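Long-range contacts in putative sodium:solute symporter (Proteus mirabilis, PDB 5NV9), which couples the inward flow of sodium ions to the uptake of the sialic acid N-acetylneuraminic acid across the cell inner membrane: residues 295-306 with 315-323; 71-79 with 219-227. One frame throughout, in Å; residues are numbered along the deposited sequence.

Overall arrangement
Helix 61-73, which contributes Thr63 to the sialic acid site, runs into the 71-79 turn. In contact 2 that turn meets 219-227, the loop that follows helix 207-217 and leads to helix 236-253, closing a span of about 140 residues that is largely helical. The chain then passes through helix 236-253 and up helix 267-301; across an eight-residue link the short helix 315-323 returns to the end of that helix in contact 1. The two closures follow one another in series, neither nested nor crossed. Centred about 20 Å apart, they touch on the periplasmic side, where Tyr72 packs on Phe296 and Ile315, and Lys220 on Phe296.

Contact 1. Residues 295-306 with 315-323; sequences LFVYYQQNPSLL and ILPLFIVTE
Tyr298 lies between two partners: Phe319 turns its edge onto one face of the ring in a T-shaped stack, the planes at 89° and the centroids 5.4 Å apart, while the amide ND2 of Asn302 sits over the opposite face, toward the rim, and donates to Tyr298 O. At the edge of that ring, Tyr298 OH stands 2.9 Å from Glu323 OE2. The Tyr299 ring has CD2 of Tyr298 over the centre of one face and CD2 of Leu306 near the rim of the other, with CB of Leu305 and a water in its plane. That water joins the helices, lying 2.7 Å from Tyr299 OH and donating to Thr322 OG1 and to Glu323 OE2.

Phe319 has CG anti to the backbone N (chi1 -176°), which carries its ring toward Tyr298; CB of Glu323 lies over one face. The methyls of Leu295 divide between two residues of helix 315-323, CD2 lying 3.5 Å from Phe319 CG and CD1 3.7 Å from Leu316 CA. The Ile315 and Tyr299 side chains pass in opposite directions, with Ile315 CG2 3.6 Å from Tyr299 CE2. Ile200 and Lys203 of helix 155-203 also touch Phe319. The axes of segments 295-301 and 315-323 run at 68° to each other: the end of helix 267-301 and the short helix 315-323, joined by a periplasmic loop, pack on the extracytoplasmic side of the LeuT fold.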
loop_
_atom_site.group_PDB
_atom_site.type_symbol
_atom_site.label_atom_id
_atom_site.label_comp_id
_atom_site.label_asym_id
_atom_site.label_seq_id
_atom_site.Cartn_x
_atom_site.Cartn_y
_atom_site.Cartn_z
ATOM N N LEU A 295 -17.970 -9.309 -14.299
ATOM C CA LEU A 295 -18.992 -9.704 -13.353
ATOM C C LEU A 295 -20.287 -9.003 -13.612
ATOM O O LEU A 295 -21.346 -9.564 -13.326
ATOM C CB LEU A 295 -18.577 -9.418 -11.912
ATOM C CG LEU A 295 -17.492 -10.347 -11.326
ATOM C CD1 LEU A 295 -17.008 -9.865 -10.019
ATOM C CD2 LEU A 295 -17.957 -11.764 -11.183
ATOM N N PHE A 296 -20.176 -7.734 -14.050
ATOM C CA PHE A 296 -21.304 -6.922 -14.425
ATOM C C PHE A 296 -22.075 -7.597 -15.564
ATOM O O PHE A 296 -23.311 -7.723 -15.496
ATOM C CB PHE A 296 -20.832 -5.534 -14.833
ATOM C CG PHE A 296 -21.822 -4.794 -15.636
ATOM C CD1 PHE A 296 -22.927 -4.276 -15.043
ATOM C CD2 PHE A 296 -21.629 -4.630 -16.976
ATOM C CE1 PHE A 296 -23.886 -3.597 -15.772
ATOM C CE2 PHE A 296 -22.588 -3.960 -17.727
ATOM C CZ PHE A 296 -23.719 -3.452 -17.128
ATOM N N VAL A 297 -21.350 -8.011 -16.615
ATOM C CA VAL A 297 -21.968 -8.752 -17.717
ATOM C C VAL A 297 -22.546 -10.079 -17.239
ATOM O O VAL A 297 -23.672 -10.425 -17.581
ATOM C CB VAL A 297 -21.033 -8.925 -18.889
ATOM C CG1 VAL A 297 -21.727 -9.682 -20.003
ATOM C CG2 VAL A 297 -20.594 -7.568 -19.383
ATOM N N TYR A 298 -21.812 -10.804 -16.396
ATOM C CA TYR A 298 -22.293 -12.050 -15.935
ATOM C C TYR A 298 -23.592 -11.915 -15.143
ATOM O O TYR A 298 -24.504 -12.698 -15.367
ATOM C CB TYR A 298 -21.242 -12.811 -15.128
ATOM C CG TYR A 298 -21.723 -14.137 -14.557
ATOM C CD1 TYR A 298 -21.772 -15.307 -15.336
ATOM C CD2 TYR A 298 -22.121 -14.227 -13.240
ATOM C CE1 TYR A 298 -22.221 -16.509 -14.800
ATOM C CE2 TYR A 298 -22.564 -15.414 -12.706
ATOM C CZ TYR A 298 -22.595 -16.555 -13.465
ATOM O OH TYR A 298 -23.033 -17.718 -12.825
ATOM N N TYR A 299 -23.712 -10.946 -14.234
ATOM C CA TYR A 299 -24.938 -10.875 -13.456
ATOM C C TYR A 299 -26.102 -10.149 -14.152
ATOM O O TYR A 299 -27.215 -10.205 -13.659
ATOM C CB TYR A 299 -24.649 -10.325 -12.037
ATOM C CG TYR A 299 -23.921 -11.335 -11.198
ATOM C CD1 TYR A 299 -24.587 -12.455 -10.662
ATOM C CD2 TYR A 299 -22.584 -11.183 -10.912
ATOM C CE1 TYR A 299 -23.915 -13.407 -9.892
ATOM C CE2 TYR A 299 -21.908 -12.090 -10.112
ATOM C CZ TYR A 299 -22.556 -13.227 -9.605
ATOM O OH TYR A 299 -21.829 -14.156 -8.854
ATOM N N GLN A 300 -25.845 -9.467 -15.274
ATOM C CA GLN A 300 -26.869 -9.015 -16.186
ATOM C C GLN A 300 -27.440 -10.190 -16.994
ATOM O O GLN A 300 -28.583 -10.151 -17.365
ATOM C CB GLN A 300 -26.302 -8.018 -17.175
ATOM C CG GLN A 300 -25.989 -6.659 -16.568
ATOM C CD GLN A 300 -27.240 -5.920 -16.143
ATOM O OE1 GLN A 300 -27.525 -5.801 -14.982
ATOM N NE2 GLN A 300 -27.978 -5.439 -17.093
ATOM N N GLN A 301 -26.612 -11.192 -17.311
ATOM C CA GLN A 301 -27.068 -12.430 -17.961
ATOM C C GLN A 301 -27.702 -13.367 -17.011
ATOM O O GLN A 301 -28.387 -14.266 -17.431
ATOM C CB GLN A 301 -25.928 -13.157 -18.634
ATOM C CG GLN A 301 -25.474 -12.473 -19.895
ATOM C CD GLN A 301 -24.420 -13.262 -20.576
ATOM O OE1 GLN A 301 -23.948 -14.285 -20.062
ATOM N NE2 GLN A 301 -24.030 -12.816 -21.727
ATOM N N ASN A 302 -27.465 -13.193 -15.724
ATOM C CA ASN A 302 -28.031 -14.095 -14.709
ATOM C C ASN A 302 -28.625 -13.340 -13.562
ATOM O O ASN A 302 -28.162 -13.490 -12.419
ATOM C CB ASN A 302 -26.942 -14.985 -14.188
ATOM C CG ASN A 302 -26.355 -15.854 -15.274
ATOM O OD1 ASN A 302 -26.952 -16.879 -15.616
ATOM N ND2 ASN A 302 -25.218 -15.467 -15.825
ATOM N N PRO A 303 -29.679 -12.566 -13.836
ATOM C CA PRO A 303 -30.210 -11.622 -12.858
ATOM C C PRO A 303 -30.646 -12.263 -11.536
ATOM O O PRO A 303 -30.496 -11.636 -10.482
ATOM C CB PRO A 303 -31.357 -10.976 -13.592
ATOM C CG PRO A 303 -31.812 -12.024 -14.545
ATOM C CD PRO A 303 -30.563 -12.690 -15.004
ATOM N N SER A 304 -31.077 -13.521 -11.548
ATOM C CA SER A 304 -31.656 -14.066 -10.324
ATOM C C SER A 304 -30.603 -14.555 -9.350
ATOM O O SER A 304 -30.918 -14.901 -8.212
ATOM C CB SER A 304 -32.621 -15.189 -10.662
ATOM O OG SER A 304 -31.906 -16.386 -10.877
ATOM N N LEU A 305 -29.350 -14.596 -9.789
ATOM C CA LEU A 305 -28.275 -15.016 -8.930
ATOM C C LEU A 305 -27.877 -13.991 -7.878
ATOM O O LEU A 305 -27.142 -14.337 -6.943
ATOM C CB LEU A 305 -27.059 -15.395 -9.763
ATOM C CG LEU A 305 -27.191 -16.633 -10.634
ATOM C CD1 LEU A 305 -25.852 -16.944 -11.285
ATOM C CD2 LEU A 305 -27.673 -17.848 -9.857
ATOM N N LEU A 306 -28.338 -12.746 -7.997
ATOM C CA LEU A 306 -28.126 -11.756 -6.943
ATOM C C LEU A 306 -29.362 -11.561 -6.094
ATOM O O LEU A 306 -30.413 -11.261 -6.611
ATOM C CB LEU A 306 -27.783 -10.378 -7.513
ATOM C CG LEU A 306 -26.483 -10.217 -8.244
ATOM C CD1 LEU A 306 -26.345 -8.760 -8.592
ATOM C CD2 LEU A 306 -25.296 -10.707 -7.411
ATOM N N ILE A 315 -19.789 -8.758 -4.515
ATOM C CA ILE A 315 -20.079 -9.496 -5.754
ATOM C C ILE A 315 -18.895 -10.330 -6.194
ATOM O O ILE A 315 -19.078 -11.491 -6.542
ATOM C CB ILE A 315 -20.605 -8.595 -6.912
ATOM C CG1 ILE A 315 -22.062 -8.228 -6.652
ATOM C CG2 ILE A 315 -20.641 -9.299 -8.261
ATOM C CD1 ILE A 315 -22.498 -7.000 -7.447
ATOM N N LEU A 316 -17.684 -9.793 -6.145
ATOM C CA LEU A 316 -16.535 -10.626 -6.417
ATOM C C LEU A 316 -16.441 -11.866 -5.512
ATOM O O LEU A 316 -16.360 -12.992 -6.024
ATOM C CB LEU A 316 -15.232 -9.838 -6.453
ATOM C CG LEU A 316 -13.942 -10.672 -6.551
ATOM C CD1 LEU A 316 -13.938 -11.674 -7.735
ATOM C CD2 LEU A 316 -12.734 -9.745 -6.608
ATOM N N PRO A 317 -16.423 -11.689 -4.178
ATOM C CA PRO A 317 -16.364 -12.891 -3.337
ATOM C C PRO A 317 -17.529 -13.850 -3.516
ATOM O O PRO A 317 -17.357 -15.063 -3.346
ATOM C CB PRO A 317 -16.391 -12.351 -1.906
ATOM C CG PRO A 317 -16.368 -10.853 -1.989
ATOM C CD PRO A 317 -16.169 -10.454 -3.418
ATOM N N LEU A 318 -18.713 -13.299 -3.775
ATOM C CA LEU A 318 -19.877 -14.094 -4.100
ATOM C C LEU A 318 -19.635 -14.976 -5.279
ATOM O O LEU A 318 -19.897 -16.188 -5.189
ATOM C CB LEU A 318 -21.083 -13.203 -4.405
ATOM C CG LEU A 318 -22.329 -14.069 -4.686
ATOM C CD1 LEU A 318 -22.776 -14.720 -3.387
ATOM C CD2 LEU A 318 -23.448 -13.266 -5.323
ATOM N N PHE A 319 -19.165 -14.395 -6.388
ATOM C CA PHE A 319 -18.774 -15.192 -7.554
ATOM C C PHE A 319 -17.727 -16.270 -7.260
ATOM O O PHE A 319 -17.865 -17.409 -7.707
ATOM C CB PHE A 319 -18.274 -14.323 -8.691
ATOM C CG PHE A 319 -17.948 -15.084 -9.945
ATOM C CD1 PHE A 319 -16.701 -15.666 -10.127
ATOM C CD2 PHE A 319 -18.880 -15.228 -10.955
ATOM C CE1 PHE A 319 -16.409 -16.377 -11.286
ATOM C CE2 PHE A 319 -18.586 -15.939 -12.130
ATOM C CZ PHE A 319 -17.358 -16.499 -12.294
ATOM N N ILE A 320 -16.709 -15.935 -6.496
ATOM C CA ILE A 320 -15.683 -16.908 -6.192
ATOM C C ILE A 320 -16.229 -18.127 -5.475
ATOM O O ILE A 320 -15.930 -19.251 -5.840
ATOM C CB ILE A 320 -14.560 -16.327 -5.335
ATOM C CG1 ILE A 320 -13.794 -15.263 -6.154
ATOM C CG2 ILE A 320 -13.644 -17.448 -4.826
ATOM C CD1 ILE A 320 -13.122 -14.215 -5.271
ATOM N N VAL A 321 -17.025 -17.889 -4.454
ATOM C CA VAL A 321 -17.445 -18.966 -3.609
ATOM C C VAL A 321 -18.603 -19.747 -4.226
ATOM O O VAL A 321 -18.756 -20.956 -3.922
ATOM C CB VAL A 321 -17.784 -18.430 -2.227
ATOM C CG1 VAL A 321 -18.453 -19.468 -1.379
ATOM C CG2 VAL A 321 -16.483 -17.979 -1.555
ATOM N N THR A 322 -19.386 -19.105 -5.089
ATOM C CA THR A 322 -20.547 -19.766 -5.661
ATOM C C THR A 322 -20.239 -20.328 -7.014
ATOM O O THR A 322 -20.891 -21.269 -7.404
ATOM C CB THR A 322 -21.805 -18.847 -5.769
ATOM O OG1 THR A 322 -21.535 -17.686 -6.585
ATOM C CG2 THR A 322 -22.260 -18.404 -4.413
ATOM N N GLU A 323 -19.284 -19.773 -7.762
ATOM C CA GLU A 323 -19.082 -20.231 -9.160
ATOM C C GLU A 323 -17.747 -20.862 -9.516
ATOM O O GLU A 323 -17.564 -21.276 -10.667
ATOM C CB GLU A 323 -19.235 -19.083 -10.164
ATOM C CG GLU A 323 -20.545 -18.304 -10.101
ATOM C CD GLU A 323 -21.782 -19.076 -10.447
ATOM O OE1 GLU A 323 -21.689 -20.144 -11.094
ATOM O OE2 GLU A 323 -22.872 -18.567 -10.100
HETATM O O HOH W 1 -23.203 -16.447 -8.330
#

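Contact 2. Residues 71-79 with 219-227; sequences AYTSDWTFI and DKFFPTTQW
Trp76 and Phe221 point the same way, yet their rings are steeply inclined: Phe221 sets its edge on one face of the indole in a T-shaped pair, planes at 75°, with CE1 3.8 Å from Trp76 CE2. Trp76 NE1 is hydrogen-bonded to Ser293 OG, on helix 267-301. Phe222 sends CZ to Trp76 CB and, edge first, to CG2 of Ile79 at 3.9 Å; the Ile79 side chain is about 8 Å from the bound sialic acid. Trp76 N donates to Phe221 O (3.0 Å), joining the backbones.

Lys220 follows a Schellman motif at Asp219 and bends at chi3 and chi4 (78° and 58°), bringing NZ to helix 61-73. There NZ bridges Tyr72 O (2.8 Å), in the last turn, and Ser74 O (3.0 Å), just beyond it, donating from above both carbonyl planes. Lys220 also forms a cation-pi pair with Phe296. A water donates to Ala71 O and Lys220 O.

Asp75 forms an Asx turn: OD1 takes Thr77 N on its anti side and Thr77 OG1 on its syn side, both tilted out of the carboxylate plane, while OD2 lies 3.4 Å from Pro223 CG. A second water donates to Thr77 OG1 and accepts from Gln226 NE2.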
loop_
_atom_site.group_PDB
_atom_site.type_symbol
_atom_site.label_atom_id
_atom_site.label_comp_id
_atom_site.label_asym_id
_atom_site.label_seq_id
_atom_site.Cartn_x
_atom_site.Cartn_y
_atom_site.Cartn_z
ATOM N N ALA A 71 -15.269 -1.083 -11.020
ATOM C CA ALA A 71 -15.525 -1.225 -12.477
ATOM C C ALA A 71 -16.960 -1.728 -12.706
ATOM O O ALA A 71 -17.602 -1.362 -13.680
ATOM C CB ALA A 71 -14.539 -2.176 -13.102
ATOM N N TYR A 72 -17.401 -2.656 -11.834
ATOM C CA TYR A 72 -18.788 -3.171 -11.798
ATOM C C TYR A 72 -19.879 -2.036 -11.748
ATOM O O TYR A 72 -20.792 -1.998 -12.615
ATOM C CB TYR A 72 -18.974 -4.126 -10.617
ATOM C CG TYR A 72 -20.341 -4.794 -10.633
ATOM C CD1 TYR A 72 -21.455 -4.126 -10.158
ATOM C CD2 TYR A 72 -20.520 -6.063 -11.144
ATOM C CE1 TYR A 72 -22.703 -4.700 -10.184
ATOM C CE2 TYR A 72 -21.767 -6.667 -11.113
ATOM C CZ TYR A 72 -22.843 -5.963 -10.651
ATOM O OH TYR A 72 -24.090 -6.485 -10.673
ATOM N N THR A 73 -19.758 -1.131 -10.751
ATOM C CA THR A 73 -20.685 -0.045 -10.558
ATOM C C THR A 73 -20.449 1.192 -11.450
ATOM O O THR A 73 -21.344 1.996 -11.632
ATOM C CB THR A 73 -20.656 0.431 -9.100
ATOM O OG1 THR A 73 -19.344 0.921 -8.822
ATOM C CG2 THR A 73 -20.968 -0.723 -8.177
ATOM N N SER A 74 -19.251 1.382 -11.972
ATOM C CA SER A 74 -18.989 2.593 -12.763
ATOM C C SER A 74 -18.150 2.301 -13.987
ATOM O O SER A 74 -18.677 1.862 -14.994
ATOM C CB SER A 74 -18.343 3.711 -11.898
ATOM O OG SER A 74 -17.088 3.257 -11.443
ATOM N N ASP A 75 -16.856 2.625 -13.931
ATOM C CA ASP A 75 -16.063 2.557 -15.103
ATOM C C ASP A 75 -14.574 2.251 -14.813
ATOM O O ASP A 75 -14.195 1.867 -13.687
ATOM C CB ASP A 75 -16.271 3.861 -15.852
ATOM C CG ASP A 75 -15.912 5.093 -15.011
ATOM O OD1 ASP A 75 -14.789 5.164 -14.468
ATOM O OD2 ASP A 75 -16.713 6.039 -14.944
ATOM N N TRP A 76 -13.723 2.394 -15.823
ATOM C CA TRP A 76 -12.292 2.151 -15.658
ATOM C C TRP A 76 -11.512 3.429 -15.441
ATOM O O TRP A 76 -10.296 3.361 -15.454
ATOM C CB TRP A 76 -11.711 1.489 -16.898
ATOM C CG TRP A 76 -12.031 0.043 -17.097
ATOM C CD1 TRP A 76 -13.205 -0.588 -16.828
ATOM C CD2 TRP A 76 -11.178 -0.918 -17.682
ATOM N NE1 TRP A 76 -13.110 -1.915 -17.152
ATOM C CE2 TRP A 76 -11.864 -2.149 -17.665
ATOM C CE3 TRP A 76 -9.851 -0.874 -18.166
ATOM C CZ2 TRP A 76 -11.315 -3.321 -18.181
ATOM C CZ3 TRP A 76 -9.292 -2.043 -18.645
ATOM C CH2 TRP A 76 -10.018 -3.274 -18.623
ATOM N N THR A 77 -12.139 4.580 -15.232
ATOM C CA THR A 77 -11.316 5.805 -15.187
ATOM C C THR A 77 -10.153 5.793 -14.177
ATOM O O THR A 77 -9.129 6.362 -14.447
ATOM C CB THR A 77 -12.142 7.076 -14.994
ATOM O OG1 THR A 77 -12.990 6.949 -13.870
ATOM C CG2 THR A 77 -12.943 7.352 -16.219
ATOM N N PHE A 78 -10.335 5.171 -13.016
ATOM C CA PHE A 78 -9.298 5.065 -12.017
ATOM C C PHE A 78 -7.998 4.390 -12.453
ATOM O O PHE A 78 -6.961 4.620 -11.862
ATOM C CB PHE A 78 -9.816 4.329 -10.798
ATOM C CG PHE A 78 -10.540 5.206 -9.801
ATOM C CD1 PHE A 78 -11.528 6.130 -10.210
ATOM C CD2 PHE A 78 -10.333 5.014 -8.440
ATOM C CE1 PHE A 78 -12.226 6.893 -9.280
ATOM C CE2 PHE A 78 -11.015 5.804 -7.494
ATOM C CZ PHE A 78 -11.972 6.727 -7.917
ATOM N N ILE A 79 -8.053 3.565 -13.499
ATOM C CA ILE A 79 -6.881 2.883 -14.004
ATOM C C ILE A 79 -5.830 3.918 -14.472
ATOM O O ILE A 79 -4.640 3.612 -14.500
ATOM C CB ILE A 79 -7.207 1.803 -15.100
ATOM C CG1 ILE A 79 -6.146 0.690 -15.086
ATOM C CG2 ILE A 79 -7.361 2.441 -16.498
ATOM C CD1 ILE A 79 -6.301 -0.351 -16.166
ATOM N N ASP A 219 -21.018 2.338 -21.885
ATOM C CA ASP A 219 -20.125 3.436 -21.618
ATOM C C ASP A 219 -19.355 3.235 -20.294
ATOM O O ASP A 219 -19.137 4.157 -19.546
ATOM C CB ASP A 219 -20.920 4.761 -21.616
ATOM C CG ASP A 219 -20.085 5.965 -22.023
ATOM O OD1 ASP A 219 -19.065 5.800 -22.732
ATOM O OD2 ASP A 219 -20.438 7.107 -21.612
ATOM N N LYS A 220 -18.923 2.024 -20.027
ATOM C CA LYS A 220 -18.298 1.717 -18.776
ATOM C C LYS A 220 -16.791 1.546 -18.885
ATOM O O LYS A 220 -16.173 0.908 -18.000
ATOM C CB LYS A 220 -18.959 0.481 -18.163
ATOM C CG LYS A 220 -20.342 0.742 -17.599
ATOM C CD LYS A 220 -21.091 -0.532 -17.216
ATOM C CE LYS A 220 -20.650 -1.156 -15.869
ATOM N NZ LYS A 220 -20.786 -0.233 -14.733
ATOM N N PHE A 221 -16.192 2.020 -19.967
ATOM C CA PHE A 221 -14.714 2.131 -20.021
ATOM C C PHE A 221 -14.261 3.544 -19.631
ATOM O O PHE A 221 -13.916 3.766 -18.483
ATOM C CB PHE A 221 -14.168 1.712 -21.372
ATOM C CG PHE A 221 -14.234 0.237 -21.601
ATOM C CD1 PHE A 221 -13.556 -0.626 -20.774
ATOM C CD2 PHE A 221 -14.932 -0.283 -22.663
ATOM C CE1 PHE A 221 -13.589 -2.001 -20.995
ATOM C CE2 PHE A 221 -15.000 -1.670 -22.892
ATOM C CZ PHE A 221 -14.333 -2.520 -22.047
ATOM N N PHE A 222 -14.314 4.503 -20.549
ATOM C CA PHE A 222 -13.828 5.874 -20.278
ATOM C C PHE A 222 -14.904 6.837 -20.709
ATOM O O PHE A 222 -14.824 7.394 -21.813
ATOM C CB PHE A 222 -12.470 6.118 -20.974
ATOM C CG PHE A 222 -11.396 5.164 -20.521
ATOM C CD1 PHE A 222 -10.709 5.383 -19.353
ATOM C CD2 PHE A 222 -11.140 4.007 -21.231
ATOM C CE1 PHE A 222 -9.738 4.504 -18.930
ATOM C CE2 PHE A 222 -10.174 3.105 -20.815
ATOM C CZ PHE A 222 -9.480 3.349 -19.655
ATOM N N PRO A 223 -15.959 6.997 -19.877
ATOM C CA PRO A 223 -17.095 7.820 -20.370
ATOM C C PRO A 223 -16.643 9.297 -20.483
ATOM O O PRO A 223 -15.990 9.805 -19.584
ATOM C CB PRO A 223 -18.186 7.636 -19.286
ATOM C CG PRO A 223 -17.480 7.037 -18.106
ATOM C CD PRO A 223 -16.217 6.412 -18.551
ATOM N N THR A 224 -16.921 9.941 -21.604
ATOM C CA THR A 224 -16.424 11.282 -21.826
ATOM C C THR A 224 -17.188 12.300 -20.959
ATOM O O THR A 224 -16.744 13.419 -20.782
ATOM C CB THR A 224 -16.491 11.657 -23.305
ATOM O OG1 THR A 224 -17.821 11.503 -23.764
ATOM C CG2 THR A 224 -15.597 10.779 -24.108
ATOM N N THR A 225 -18.315 11.882 -20.389
ATOM C CA THR A 225 -19.013 12.693 -19.415
ATOM C C THR A 225 -18.189 12.898 -18.147
ATOM O O THR A 225 -18.474 13.823 -17.360
ATOM C CB THR A 225 -20.364 12.067 -19.019
ATOM O OG1 THR A 225 -20.171 10.704 -18.662
ATOM C CG2 THR A 225 -21.334 12.113 -20.182
ATOM N N GLN A 226 -17.173 12.059 -17.935
ATOM C CA GLN A 226 -16.232 12.277 -16.838
ATOM C C GLN A 226 -14.999 13.125 -17.199
ATOM O O GLN A 226 -14.114 13.314 -16.356
ATOM C CB GLN A 226 -15.808 10.936 -16.297
ATOM C CG GLN A 226 -16.963 10.217 -15.685
ATOM C CD GLN A 226 -17.502 10.946 -14.478
ATOM O OE1 GLN A 226 -18.574 11.579 -14.520
ATOM N NE2 GLN A 226 -16.740 10.902 -13.397
ATOM N N TRP A 227 -14.913 13.638 -18.420
ATOM C CA TRP A 227 -13.836 14.551 -18.761
ATOM C C TRP A 227 -14.377 15.968 -18.487
ATOM O O TRP A 227 -14.908 16.621 -19.374
ATOM C CB TRP A 227 -13.356 14.382 -20.213
ATOM C CG TRP A 227 -12.237 15.324 -20.555
ATOM C CD1 TRP A 227 -12.329 16.447 -21.322
ATOM C CD2 TRP A 227 -10.861 15.255 -20.113
ATOM N NE1 TRP A 227 -11.099 17.079 -21.404
ATOM C CE2 TRP A 227 -10.185 16.370 -20.670
ATOM C CE3 TRP A 227 -10.141 14.363 -19.320
ATOM C CZ2 TRP A 227 -8.840 16.626 -20.440
ATOM C CZ3 TRP A 227 -8.780 14.617 -19.096
ATOM C CH2 TRP A 227 -8.154 15.740 -19.656
HETATM O O HOH W 2 -16.691 -1.404 -16.264
HETATM O O HOH W 3 -13.962 9.505 -13.498
#